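Local coordinates for protein glutathione S-transferase (Natrialba magadii ATCC 43099, PDB 6GZF) that probably transfers glutathione to or from small-molecule substrates, as a Xi-class glutathione transferase related to glutathionyl-hydroquinone reductases, at residues Y59-C64 with S86-Y91. Numbering follows the deposited sequence.
Sequences YVSYAC and SVVDPY
In the beta-alpha-beta unit of the thioredoxin-like domain, Val60 hydrogen-bonds through both its own N and its own O to the parallel segment 86-91. Its N donates to Ser86 O (3.0 Å, 173° at the hydrogen) and its O accepts from Val88 N (3.0 Å), while Val87 CA sends a CH···O contact to the same carbonyl. On one face of the sheet Tyr59 CD1 lies 3.8 Å from Ser86 CB; the Tyr59 hydroxyl is hydrogen-bonded to Asp109, and Ser86 OG to His110. On the other face, towards the crossover helix 65-77, Val60 CG2 approaches Val87 CG2. After Ser61 and Val88 the two chains part, and a water joins them, accepting from Tyr62 N and donating to Val88 O. The Tyr62 ring reaches back across Val87, its CD2 3.5 Å from CG1 and its CE2 3.7 Å from CG2; an alanine here would probably leave both methyls without their aromatic cover. Ser61 CB packs on Val88 CG2 (3.6 Å), and Ser61 OG, anti to its own N (chi1 169°), accepts from Ala63 N in an ST turn just before Cys64, the predicted nucleophile. Val88 also touches Trp97, a predicted glutathione-binding residue.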
# COMPACT_ATOMS: atom_id res chain seq x y z
N TYR A 59 7.70 -30.04 -0.40
CA TYR A 59 7.60 -29.04 -1.46
C TYR A 59 7.18 -27.69 -0.89
O TYR A 59 6.13 -27.58 -0.25
CB TYR A 59 6.60 -29.49 -2.53
CG TYR A 59 7.03 -30.71 -3.30
CD1 TYR A 59 7.85 -30.60 -4.41
CD2 TYR A 59 6.61 -31.98 -2.92
CE1 TYR A 59 8.24 -31.72 -5.12
CE2 TYR A 59 7.00 -33.10 -3.62
CZ TYR A 59 7.81 -32.96 -4.72
OH TYR A 59 8.20 -34.08 -5.43
N VAL A 60 7.99 -26.67 -1.12
CA VAL A 60 7.69 -25.34 -0.59
C VAL A 60 7.96 -24.22 -1.59
O VAL A 60 8.70 -24.38 -2.55
CB VAL A 60 8.51 -25.03 0.68
CG1 VAL A 60 8.15 -25.98 1.81
CG2 VAL A 60 10.00 -25.06 0.38
N SER A 61 7.32 -23.08 -1.33
CA SER A 61 7.72 -21.82 -1.92
C SER A 61 8.25 -20.95 -0.79
O SER A 61 7.71 -20.98 0.31
CB SER A 61 6.55 -21.14 -2.63
OG SER A 61 6.87 -19.81 -2.99
N TYR A 62 9.30 -20.18 -1.05
CA TYR A 62 9.86 -19.31 -0.03
C TYR A 62 8.93 -18.13 0.24
O TYR A 62 9.06 -17.46 1.27
CB TYR A 62 11.24 -18.80 -0.45
CG TYR A 62 12.38 -19.75 -0.14
CD1 TYR A 62 12.66 -20.12 1.17
CD2 TYR A 62 13.17 -20.26 -1.16
CE1 TYR A 62 13.70 -20.99 1.45
CE2 TYR A 62 14.21 -21.12 -0.88
CZ TYR A 62 14.47 -21.49 0.42
OH TYR A 62 15.51 -22.35 0.70
N ALA A 63 8.00 -17.89 -0.67
CA ALA A 63 7.11 -16.74 -0.57
C ALA A 63 5.87 -17.04 0.27
O ALA A 63 5.29 -16.14 0.89
CB ALA A 63 6.70 -16.29 -1.96
N CYS A 64 5.45 -18.30 0.28
CA CYS A 64 4.25 -18.70 1.01
C CYS A 64 4.52 -18.82 2.51
O CYS A 64 5.40 -19.57 2.92
CB CYS A 64 3.71 -20.02 0.46
SG CYS A 64 2.04 -20.43 1.01
N SER A 86 12.19 -29.43 -2.01
CA SER A 86 12.25 -28.79 -3.31
C SER A 86 11.59 -27.42 -3.25
O SER A 86 10.56 -27.25 -2.59
CB SER A 86 11.58 -29.65 -4.38
OG SER A 86 12.32 -30.84 -4.62
N VAL A 87 12.18 -26.44 -3.92
CA VAL A 87 11.64 -25.08 -3.91
C VAL A 87 11.08 -24.69 -5.27
O VAL A 87 11.80 -24.66 -6.27
CB VAL A 87 12.71 -24.05 -3.51
CG1 VAL A 87 12.12 -22.66 -3.47
CG2 VAL A 87 13.31 -24.42 -2.16
N VAL A 88 9.78 -24.40 -5.30
CA VAL A 88 9.10 -24.04 -6.54
C VAL A 88 9.34 -22.59 -6.92
O VAL A 88 9.78 -21.78 -6.10
CB VAL A 88 7.59 -24.29 -6.44
CG1 VAL A 88 7.31 -25.74 -6.08
CG2 VAL A 88 6.97 -23.37 -5.41
N ASP A 89 9.06 -22.27 -8.18
CA ASP A 89 9.20 -20.91 -8.71
C ASP A 89 8.27 -19.95 -7.97
O ASP A 89 7.06 -20.17 -7.92
CB ASP A 89 8.91 -20.91 -10.21
CG ASP A 89 9.35 -19.63 -10.91
OD1 ASP A 89 9.56 -18.60 -10.24
OD2 ASP A 89 9.48 -19.66 -12.16
N PRO A 90 8.83 -18.88 -7.39
CA PRO A 90 8.04 -17.83 -6.73
C PRO A 90 7.04 -17.17 -7.69
O PRO A 90 6.00 -16.70 -7.24
CB PRO A 90 9.09 -16.83 -6.25
CG PRO A 90 10.32 -17.14 -7.05
CD PRO A 90 10.28 -18.61 -7.26
N TYR A 91 7.37 -17.14 -8.97
CA TYR A 91 6.44 -16.64 -9.97
C TYR A 91 5.60 -17.79 -10.51
O TYR A 91 6.11 -18.87 -10.80
CB TYR A 91 7.17 -15.94 -11.12
CG TYR A 91 6.23 -15.44 -12.21
CD1 TYR A 91 5.64 -14.19 -12.13
CD2 TYR A 91 5.95 -16.23 -13.32
CE1 TYR A 91 4.78 -13.74 -13.12
CE2 TYR A 91 5.09 -15.78 -14.31
CZ TYR A 91 4.51 -14.54 -14.21
OH TYR A 91 3.66 -14.09 -15.19
O HOH W 1 10.12 -20.00 -3.73